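PDB 2XC8: GENE 22 product from Bacillus phage spp1, which is of unknown function but resembles in fold a domain of the receptor-binding protein of lactococcal phage p2. Local coordinates for residues B[3-8]-B[112-117]; B[59-64]-B[95-100]; B[53-58]-B[102-107]. All coordinates share one frame; numbering follows the deposited sequence.

Contact 1 (B[3-8]-B[112-117])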
loop_
_atom_site.group_PDB
_atom_site.type_symbol
_atom_site.label_atom_id
_atom_site.label_comp_id
_atom_site.label_asym_id
_atom_site.label_seq_id
_atom_site.Cartn_x
_atom_site.Cartn_y
_atom_site.Cartn_z
ATOM N N GLU B 3 -6.693 6.015 0.491
ATOM C CA GLU B 3 -5.944 5.836 1.729
ATOM C C GLU B 3 -5.690 4.355 1.999
ATOM O O GLU B 3 -6.428 3.493 1.516
ATOM C CB GLU B 3 -6.732 6.449 2.890
ATOM C CG GLU B 3 -5.900 6.802 4.118
ATOM C CD GLU B 3 -6.740 6.992 5.375
ATOM O OE1 GLU B 3 -7.963 6.727 5.339
ATOM O OE2 GLU B 3 -6.172 7.403 6.408
ATOM N N ILE B 4 -4.643 4.065 2.767
ATOM C CA ILE B 4 -4.357 2.695 3.179
ATOM C C ILE B 4 -4.532 2.536 4.689
ATOM O O ILE B 4 -3.992 3.323 5.477
ATOM C CB ILE B 4 -2.964 2.222 2.690
ATOM C CG1 ILE B 4 -3.015 2.000 1.171
ATOM C CG2 ILE B 4 -2.519 0.955 3.427
ATOM C CD1 ILE B 4 -1.722 1.508 0.539
ATOM N N VAL B 5 -5.308 1.523 5.074
ATOM C CA VAL B 5 -5.568 1.236 6.482
ATOM C C VAL B 5 -5.061 -0.157 6.864
ATOM O O VAL B 5 -5.618 -1.178 6.449
ATOM C CB VAL B 5 -7.072 1.424 6.850
ATOM C CG1 VAL B 5 -7.355 0.927 8.269
ATOM C CG2 VAL B 5 -7.466 2.893 6.733
ATOM N N ASN B 6 -3.981 -0.170 7.643
ATOM C CA ASN B 6 -3.417 -1.396 8.195
ATOM C C ASN B 6 -4.121 -1.756 9.499
ATOM O O ASN B 6 -4.282 -0.902 10.375
ATOM C CB ASN B 6 -1.914 -1.229 8.457
ATOM C CG ASN B 6 -1.117 -0.969 7.187
ATOM O OD1 ASN B 6 -0.451 0.059 7.060
ATOM N ND2 ASN B 6 -1.179 -1.903 6.244
ATOM N N ARG B 7 -4.544 -3.012 9.625
ATOM C CA ARG B 7 -5.168 -3.488 10.860
ATOM C C ARG B 7 -4.781 -4.922 11.218
ATOM O O ARG B 7 -4.701 -5.792 10.347
ATOM C CB ARG B 7 -6.696 -3.362 10.802
ATOM C CG ARG B 7 -7.356 -3.575 12.169
ATOM C CD ARG B 7 -8.872 -3.544 12.091
ATOM N NE ARG B 7 -9.451 -3.374 13.424
ATOM C CZ ARG B 7 -9.979 -2.239 13.874
ATOM N NH1 ARG B 7 -10.027 -1.160 13.097
ATOM N NH2 ARG B 7 -10.475 -2.186 15.105
ATOM N N LYS B 8 -4.547 -5.149 12.509
ATOM C CA LYS B 8 -4.278 -6.481 13.040
ATOM C C LYS B 8 -5.589 -7.213 13.301
ATOM O O LYS B 8 -6.436 -6.739 14.065
ATOM C CB LYS B 8 -3.444 -6.393 14.323
ATOM C CG LYS B 8 -2.018 -5.908 14.102
ATOM C CD LYS B 8 -1.275 -5.735 15.415
ATOM C CE LYS B 8 0.145 -5.244 15.176
ATOM N NZ LYS B 8 0.886 -5.043 16.453
ATOM N N THR B 112 -10.585 3.882 0.382
ATOM C CA THR B 112 -9.693 3.160 1.283
ATOM C C THR B 112 -9.319 1.736 0.866
ATOM O O THR B 112 -10.151 0.984 0.352
ATOM C CB THR B 112 -10.324 3.010 2.693
ATOM O OG1 THR B 112 -10.846 4.272 3.130
ATOM C CG2 THR B 112 -9.298 2.521 3.705
ATOM N N ILE B 113 -8.052 1.392 1.087
ATOM C CA ILE B 113 -7.576 0.040 0.817
ATOM C C ILE B 113 -7.299 -0.501 2.221
ATOM O O ILE B 113 -6.458 0.036 2.948
ATOM C CB ILE B 113 -6.306 -0.047 -0.074
ATOM C CG1 ILE B 113 -6.659 0.223 -1.541
ATOM C CG2 ILE B 113 -5.633 -1.416 0.062
ATOM C CD1 ILE B 113 -5.463 0.525 -2.434
ATOM N N PHE B 114 -8.025 -1.549 2.603
ATOM C CA PHE B 114 -7.847 -2.182 3.907
ATOM C C PHE B 114 -6.865 -3.348 3.802
ATOM O O PHE B 114 -7.121 -4.325 3.094
ATOM C CB PHE B 114 -9.191 -2.662 4.470
ATOM C CG PHE B 114 -10.121 -1.548 4.875
ATOM C CD1 PHE B 114 -10.075 -1.017 6.161
ATOM C CD2 PHE B 114 -11.054 -1.041 3.975
ATOM C CE1 PHE B 114 -10.938 0.011 6.542
ATOM C CE2 PHE B 114 -11.921 -0.013 4.345
ATOM C CZ PHE B 114 -11.861 0.513 5.631
ATOM N N LEU B 115 -5.739 -3.229 4.503
ATOM C CA LEU B 115 -4.711 -4.268 4.505
ATOM C C LEU B 115 -4.650 -4.972 5.855
ATOM O O LEU B 115 -4.178 -4.404 6.845
ATOM C CB LEU B 115 -3.339 -3.686 4.141
ATOM C CG LEU B 115 -3.117 -3.091 2.744
ATOM C CD1 LEU B 115 -1.704 -2.546 2.629
ATOM C CD2 LEU B 115 -3.379 -4.112 1.640
ATOM N N TYR B 116 -5.130 -6.213 5.890
ATOM C CA TYR B 116 -5.204 -6.964 7.140
ATOM C C TYR B 116 -3.880 -7.660 7.442
ATOM O O TYR B 116 -3.246 -8.251 6.564
ATOM C CB TYR B 116 -6.483 -7.806 7.207
ATOM C CG TYR B 116 -7.736 -6.954 7.142
ATOM C CD1 TYR B 116 -8.219 -6.295 8.275
ATOM C CD2 TYR B 116 -8.420 -6.783 5.940
ATOM C CE1 TYR B 116 -9.362 -5.499 8.212
ATOM C CE2 TYR B 116 -9.563 -5.993 5.866
ATOM C CZ TYR B 116 -10.028 -5.354 7.004
ATOM O OH TYR B 116 -11.157 -4.572 6.936
ATOM N N GLU B 117 -3.493 -7.572 8.714
ATOM C CA GLU B 117 -2.224 -8.115 9.174
ATOM C C GLU B 117 -2.345 -9.144 10.303
ATOM O O GLU B 117 -3.386 -9.233 10.961
ATOM C CB GLU B 117 -1.528 -6.866 9.714
ATOM C CG GLU B 117 -0.042 -6.747 9.437
ATOM C CD GLU B 117 0.518 -5.441 9.989
ATOM O OE1 GLU B 117 1.152 -5.478 11.066
ATOM O OE2 GLU B 117 0.312 -4.379 9.358
#
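Leu115 lies across from Asn6 and Ile4, on one face of a parallel strand pair formed by 3-8 and 112-117. Its CG stands beside the backbone N (chi1 -64°). From CB outward the side chain runs beside Asn6, with CB 3.5 Å from Asn6 ND2. CG comes next to Ile4 CG2, and at the tip CD1 is 3.7 Å from that same Ile4 CG2 while still close to Asn6 ND2, so the amide nitrogen is laid against the flank of the leucine. Ile4 also lies alongside Ile113, its CG1 against Ile113 CB. On the other face Val5 and Phe114 point the same way, with Val5 CB 3.9 Å from Phe114 CD1. Thr112 CG2 joins them, 3.6 Å from Val5 CG2 and over one face of the Phe114 ring, toward the rim. The backbones are joined in the staggered pattern of parallel strands: Val5 bonds through N and O to Ile113 and Leu115, the residues on either side of its counterpart Phe114, and Arg7 does the same with Leu115 and Glu117. Val5 N lies 2.8 Å from Ile113 O, and Ile113 N bonds Glu3 O at 2.7 Å. Strand 2-8 is one of the two outermost strands of this chain's five-stranded mixed sheet, and 109-117 separates it from 93-103. Ile17 of strand 17-19 packs on Ile113 and Leu115; the second subunit meets strand 2-8 at Glu3, Ile4 and Asn6, its Glu16 accepting a hydrogen bond from Ile4 N.

Contact 2 (B[59-64]-B[95-100])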
loop_
_atom_site.group_PDB
_atom_site.type_symbol
_atom_site.label_atom_id
_atom_site.label_comp_id
_atom_site.label_asym_id
_atom_site.label_seq_id
_atom_site.Cartn_x
_atom_site.Cartn_y
_atom_site.Cartn_z
HETATM N N MSE B 59 -16.961 -1.478 -4.759
HETATM C CA MSE B 59 -16.869 -2.314 -3.598
HETATM C C MSE B 59 -16.414 -3.717 -3.843
HETATM O O MSE B 59 -17.015 -4.459 -4.552
HETATM C CB MSE B 59 -18.206 -2.359 -2.917
HETATM C CG MSE B 59 -18.115 -2.049 -1.491
HETATM SE SE MSE B 59 -18.543 -0.270 -1.022
HETATM C CE MSE B 59 -20.237 -0.703 -0.367
ATOM N N LEU B 60 -15.318 -4.074 -3.216
ATOM C CA LEU B 60 -14.737 -5.397 -3.415
ATOM C C LEU B 60 -14.964 -6.284 -2.192
ATOM O O LEU B 60 -14.649 -5.895 -1.066
ATOM C CB LEU B 60 -13.241 -5.277 -3.734
ATOM C CG LEU B 60 -12.448 -6.536 -4.103
ATOM C CD1 LEU B 60 -12.893 -7.118 -5.442
ATOM C CD2 LEU B 60 -10.960 -6.228 -4.129
ATOM N N TYR B 61 -15.518 -7.471 -2.427
ATOM C CA TYR B 61 -15.837 -8.411 -1.355
ATOM C C TYR B 61 -15.004 -9.686 -1.447
ATOM O O TYR B 61 -14.831 -10.248 -2.530
ATOM C CB TYR B 61 -17.325 -8.782 -1.376
ATOM C CG TYR B 61 -18.280 -7.607 -1.425
ATOM C CD1 TYR B 61 -18.386 -6.721 -0.352
ATOM C CD2 TYR B 61 -19.093 -7.395 -2.536
ATOM C CE1 TYR B 61 -19.267 -5.644 -0.394
ATOM C CE2 TYR B 61 -19.979 -6.322 -2.587
ATOM C CZ TYR B 61 -20.060 -5.452 -1.513
ATOM O OH TYR B 61 -20.934 -4.390 -1.558
ATOM N N LEU B 62 -14.490 -10.130 -0.303
ATOM C CA LEU B 62 -13.845 -11.432 -0.197
ATOM C C LEU B 62 -14.717 -12.333 0.669
ATOM O O LEU B 62 -14.884 -12.089 1.865
ATOM C CB LEU B 62 -12.432 -11.307 0.388
ATOM C CG LEU B 62 -11.535 -12.552 0.368
ATOM C CD1 LEU B 62 -11.084 -12.892 -1.049
ATOM C CD2 LEU B 62 -10.331 -12.365 1.277
ATOM N N HIS B 63 -15.284 -13.362 0.047
ATOM C CA HIS B 63 -16.216 -14.262 0.721
ATOM C C HIS B 63 -15.832 -15.724 0.522
ATOM O O HIS B 63 -15.113 -16.066 -0.419
ATOM C CB HIS B 63 -17.646 -14.014 0.233
ATOM C CG HIS B 63 -17.767 -13.943 -1.257
ATOM N ND1 HIS B 63 -17.927 -15.062 -2.044
ATOM C CD2 HIS B 63 -17.738 -12.888 -2.103
ATOM C CE1 HIS B 63 -17.996 -14.699 -3.312
ATOM N NE2 HIS B 63 -17.883 -13.385 -3.375
HETATM N N MSE B 64 -16.323 -16.580 1.415
HETATM C CA MSE B 64 -15.984 -17.998 1.402
HETATM C C MSE B 64 -17.195 -18.922 1.487
HETATM O O MSE B 64 -18.137 -18.657 2.238
HETATM C CB MSE B 64 -15.049 -18.323 2.571
HETATM C CG MSE B 64 -14.530 -19.757 2.594
HETATM SE SE MSE B 64 -13.799 -20.270 4.327
HETATM C CE MSE B 64 -12.335 -18.990 4.419
ATOM N N ILE B 95 -15.899 -12.334 4.369
ATOM C CA ILE B 95 -14.701 -12.349 5.143
ATOM C C ILE B 95 -14.207 -10.946 5.306
ATOM O O ILE B 95 -14.000 -10.534 6.387
ATOM C CB ILE B 95 -13.627 -13.257 4.504
ATOM C CG1 ILE B 95 -14.104 -14.703 4.390
ATOM C CG2 ILE B 95 -12.384 -13.187 5.254
ATOM C CD1 ILE B 95 -14.449 -15.388 5.661
HETATM N N MSE B 96 -14.032 -10.220 4.221
HETATM C CA MSE B 96 -13.576 -8.852 4.284
HETATM C C MSE B 96 -13.915 -7.915 3.127
HETATM O O MSE B 96 -14.180 -8.346 2.046
HETATM C CB MSE B 96 -12.077 -8.789 4.509
HETATM C CG MSE B 96 -11.265 -9.436 3.458
HETATM SE SE MSE B 96 -9.405 -9.450 3.658
HETATM C CE MSE B 96 -9.237 -10.363 5.248
ATOM N N TYR B 97 -13.931 -6.621 3.410
ATOM C CA TYR B 97 -14.164 -5.618 2.378
ATOM C C TYR B 97 -12.872 -4.853 2.183
ATOM O O TYR B 97 -12.739 -3.780 2.698
ATOM C CB TYR B 97 -15.239 -4.550 2.647
ATOM C CG TYR B 97 -16.478 -4.940 3.360
ATOM C CD1 TYR B 97 -16.487 -5.071 4.727
ATOM C CD2 TYR B 97 -17.671 -5.087 2.684
ATOM C CE1 TYR B 97 -17.613 -5.418 5.391
ATOM C CE2 TYR B 97 -18.811 -5.414 3.335
ATOM C CZ TYR B 97 -18.784 -5.582 4.695
ATOM O OH TYR B 97 -19.900 -5.923 5.402
ATOM N N PRO B 98 -11.928 -5.380 1.435
ATOM C CA PRO B 98 -10.631 -4.684 1.441
ATOM C C PRO B 98 -10.531 -3.412 0.580
ATOM O O PRO B 98 -9.599 -2.629 0.771
ATOM C CB PRO B 98 -9.654 -5.755 0.940
ATOM C CG PRO B 98 -10.483 -6.664 0.108
ATOM C CD PRO B 98 -11.871 -6.656 0.695
ATOM N N VAL B 99 -11.464 -3.207 -0.350
ATOM C CA VAL B 99 -11.444 -2.014 -1.212
ATOM C C VAL B 99 -12.815 -1.331 -1.278
ATOM O O VAL B 99 -13.829 -1.977 -1.552
ATOM C CB VAL B 99 -10.931 -2.329 -2.654
ATOM C CG1 VAL B 99 -10.862 -1.061 -3.502
ATOM C CG2 VAL B 99 -9.565 -3.006 -2.619
ATOM N N SER B 100 -12.827 -0.024 -1.017
ATOM C CA SER B 100 -14.035 0.798 -1.104
ATOM C C SER B 100 -13.666 2.186 -1.624
ATOM O O SER B 100 -13.082 2.991 -0.897
ATOM C CB SER B 100 -14.713 0.896 0.268
ATOM O OG SER B 100 -15.874 1.711 0.211
#
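A classic beta bulge interrupts the antiparallel pairing of 59-64 with 95-100: Ile95 and Met96 both face Leu62. Leu62 O takes two N-H groups at once, from Ile95 N at 2.7 Å and from Met96 N at 3.1 Å; both donors lie in the carbonyl plane, and the second sits on a lone pair. Leu62 N returns a bond to Met96 O, completing a hydrogen-bonded pair. Beyond it, Pro98 has no N-H to give to Leu60 O, which is met instead by Pro98 CD at 3.4 Å and by a CA-H...O contact from Tyr97. Leu60 N bonds Val99 O, at 3.1 Å. Leu62 and Met96 (a selenomethionine) run side by side, Leu62 CD2 against Met96 CG at 3.8 Å; Met96 CG stands between the backbone N and the carbonyl carbon (chi1 60°), and the selenium then comes close to the same methyl. Leu60 CD2 reaches Val99 CG2 on this face. The tyrosines pair differently: Tyr61 CE1 and Tyr97 CD2 meet rim to rim at 3.5 Å, planes at 69°, neither ring over the other. Near the far end the selenium of Met59 lies 3.5 Å from Ser100 OG. The two strands sit in the middle of the five-stranded sheet, 109-117 next to 93-103 and 71-79 next to 56-64. Leu60, Leu62, Met96 and Val99 face the second sheet, where Leu31 of strand 23-33, Phe46 and Val41 of 37-47 and Leu13 of 11-13 close over them; His63 bonds Glu92 and Ser74.

Contact 3 (B[53-58]-B[102-107])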
loop_
_atom_site.group_PDB
_atom_site.type_symbol
_atom_site.label_atom_id
_atom_site.label_comp_id
_atom_site.label_asym_id
_atom_site.label_seq_id
_atom_site.Cartn_x
_atom_site.Cartn_y
_atom_site.Cartn_z
ATOM N N THR B 53 -21.720 11.344 -15.744
ATOM C CA THR B 53 -22.674 12.116 -14.948
ATOM C C THR B 53 -22.466 11.966 -13.436
ATOM O O THR B 53 -22.259 12.957 -12.733
ATOM C CB THR B 53 -24.136 11.754 -15.322
ATOM O OG1 THR B 53 -24.337 11.953 -16.727
ATOM C CG2 THR B 53 -25.129 12.609 -14.546
ATOM N N TYR B 54 -22.512 10.727 -12.949
ATOM C CA TYR B 54 -22.540 10.450 -11.511
ATOM C C TYR B 54 -21.239 9.918 -10.916
ATOM O O TYR B 54 -20.386 9.408 -11.649
ATOM C CB TYR B 54 -23.588 9.373 -11.202
ATOM C CG TYR B 54 -24.923 9.592 -11.870
ATOM C CD1 TYR B 54 -25.833 10.517 -11.368
ATOM C CD2 TYR B 54 -25.279 8.866 -13.005
ATOM C CE1 TYR B 54 -27.062 10.722 -11.982
ATOM C CE2 TYR B 54 -26.504 9.060 -13.625
ATOM C CZ TYR B 54 -27.390 9.986 -13.110
ATOM O OH TYR B 54 -28.600 10.168 -13.733
ATOM N N PRO B 55 -21.078 10.040 -9.580
ATOM C CA PRO B 55 -19.860 9.486 -9.000
ATOM C C PRO B 55 -20.164 7.995 -8.925
ATOM O O PRO B 55 -21.330 7.610 -8.808
ATOM C CB PRO B 55 -19.821 10.085 -7.589
ATOM C CG PRO B 55 -20.666 11.304 -7.642
ATOM C CD PRO B 55 -21.693 11.045 -8.686
ATOM N N VAL B 56 -19.126 7.170 -8.996
ATOM C CA VAL B 56 -19.297 5.720 -8.967
ATOM C C VAL B 56 -18.628 5.116 -7.734
ATOM O O VAL B 56 -17.459 5.389 -7.460
ATOM C CB VAL B 56 -18.738 5.048 -10.246
ATOM C CG1 VAL B 56 -19.022 3.565 -10.225
ATOM C CG2 VAL B 56 -19.338 5.673 -11.495
ATOM N N GLU B 57 -19.378 4.298 -6.999
ATOM C CA GLU B 57 -18.849 3.581 -5.841
ATOM C C GLU B 57 -18.428 2.169 -6.231
ATOM O O GLU B 57 -19.211 1.420 -6.817
ATOM C CB GLU B 57 -19.890 3.512 -4.723
ATOM C CG GLU B 57 -20.204 4.842 -4.061
ATOM C CD GLU B 57 -21.242 4.716 -2.960
ATOM O OE1 GLU B 57 -22.090 3.799 -3.023
ATOM O OE2 GLU B 57 -21.210 5.544 -2.026
ATOM N N TYR B 58 -17.188 1.817 -5.901
ATOM C CA TYR B 58 -16.676 0.471 -6.140
ATOM C C TYR B 58 -16.462 -0.261 -4.826
ATOM O O TYR B 58 -15.842 0.269 -3.901
ATOM C CB TYR B 58 -15.372 0.518 -6.935
ATOM C CG TYR B 58 -15.561 0.878 -8.387
ATOM C CD1 TYR B 58 -15.846 -0.105 -9.335
ATOM C CD2 TYR B 58 -15.457 2.199 -8.815
ATOM C CE1 TYR B 58 -16.023 0.221 -10.673
ATOM C CE2 TYR B 58 -15.629 2.535 -10.151
ATOM C CZ TYR B 58 -15.914 1.542 -11.073
ATOM O OH TYR B 58 -16.087 1.864 -12.397
ATOM N N THR B 102 -14.804 5.705 -4.144
ATOM C CA THR B 102 -15.712 6.539 -4.923
ATOM C C THR B 102 -14.928 7.257 -6.023
ATOM O O THR B 102 -13.967 7.981 -5.746
ATOM C CB THR B 102 -16.459 7.559 -4.031
ATOM O OG1 THR B 102 -17.150 6.864 -2.984
ATOM C CG2 THR B 102 -17.468 8.366 -4.846
ATOM N N VAL B 103 -15.340 7.035 -7.270
ATOM C CA VAL B 103 -14.696 7.645 -8.433
ATOM C C VAL B 103 -15.609 8.715 -9.026
ATOM O O VAL B 103 -16.722 8.421 -9.467
ATOM C CB VAL B 103 -14.336 6.592 -9.515
ATOM C CG1 VAL B 103 -13.544 7.230 -10.650
ATOM C CG2 VAL B 103 -13.548 5.439 -8.905
ATOM N N PHE B 104 -15.126 9.954 -9.030
ATOM C CA PHE B 104 -15.892 11.094 -9.528
ATOM C C PHE B 104 -15.704 11.269 -11.040
ATOM O O PHE B 104 -14.681 10.841 -11.578
ATOM C CB PHE B 104 -15.508 12.359 -8.752
ATOM C CG PHE B 104 -15.905 12.315 -7.302
ATOM C CD1 PHE B 104 -17.176 12.721 -6.905
ATOM C CD2 PHE B 104 -15.018 11.852 -6.332
ATOM C CE1 PHE B 104 -17.558 12.675 -5.568
ATOM C CE2 PHE B 104 -15.390 11.802 -4.990
ATOM C CZ PHE B 104 -16.662 12.215 -4.607
ATOM N N PRO B 105 -16.692 11.882 -11.730
ATOM C CA PRO B 105 -16.644 12.023 -13.193
ATOM C C PRO B 105 -15.301 12.471 -13.785
ATOM O O PRO B 105 -14.918 11.987 -14.852
ATOM C CB PRO B 105 -17.728 13.066 -13.473
ATOM C CG PRO B 105 -18.736 12.824 -12.415
ATOM C CD PRO B 105 -17.968 12.394 -11.186
ATOM N N ASN B 106 -14.595 13.375 -13.104
ATOM C CA ASN B 106 -13.312 13.887 -13.606
ATOM C C ASN B 106 -12.095 12.996 -13.306
ATOM O O ASN B 106 -10.964 13.338 -13.661
ATOM C CB ASN B 106 -13.074 15.345 -13.162
ATOM C CG ASN B 106 -12.762 15.481 -11.673
ATOM O OD1 ASN B 106 -12.894 14.533 -10.897
ATOM N ND2 ASN B 106 -12.350 16.680 -11.272
ATOM N N GLY B 107 -12.338 11.860 -12.653
ATOM C CA GLY B 107 -11.286 10.887 -12.366
ATOM C C GLY B 107 -10.763 10.902 -10.941
ATOM O O GLY B 107 -9.931 10.067 -10.578
HETATM O O HOH W 1 -17.710 8.985 -12.060
HETATM O O HOH W 2 -19.257 7.611 -1.556
#
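Val56 and Val103 are joined by two backbone hydrogen bonds, Val56 N to Val103 O at 2.8 Å and Val103 N to Val56 O at 2.7 Å. This doubly bonded antiparallel pair is the last full link at this end of the two strands, beyond which both segments are loop. CA-H...O contacts flank it: Pro55 CA lies 3.3 Å from Val103 O, and Thr102 CA approaches Val56 O. Apolar packing falls on both faces. On one, Pro55 and the Phe104 ring meet obliquely, Pro55 CB being 3.8 Å from Phe104 CD1, with Pro55 CG close to the same ring carbon. Thr102 CG2 rests over one face of that phenyl ring, toward its rim, and also reaches Pro55 CB. On the other, Val103 CG2, placed beside the backbone N by the first torsion (CG1 is anti to N, chi1 -174°), touches Tyr58 at CD2 and CE2, each 3.8 Å away. Pro105 brings its ring up to the loop, CG 3.5 Å from Thr53 O. Water adds further polar links. One molecule bridges Glu57 OE2 and Thr102 OG1, side chains that lie alongside each other on the same face, at 2.9 Å from the carboxylate oxygen. A second lies between Tyr54 O and Val103 O, but it has more acceptors near it than protons, so both bonds need not be made at once. Phe104 to Gly107 form a type I beta turn that leads the chain from strand 93-103 toward 109-117. Strand 71-79 borders 56-64 on its other side, where Lys77 and Tyr79 pack on Val56; the Tyr58 hydroxyl bonds Thr49 O.

In the fold
All three contacts belong to one five-stranded mixed sheet. Contacts 2 and 3 hold the same two strands, 56-64 and 93-103, at successive stretches: contact 2 is buried near the centre of the chain, whereas the centre of contact 3 is about 18 Å from that of the chain, where the strands give way to loops. Contact 1 adds the parallel edge strand 2-8 and is largely a surface contact, beside the second subunit. It touches contact 2 through strand 109-117, with probable hydrogen bonds from Phe114 N to Pro98 O and from Thr112 N to Ser100 O. Chemistry follows place: regular bonding at the edge, a bulge among apolar side chains in the core, one firm strand pair, proline packing and a water bridge at the end.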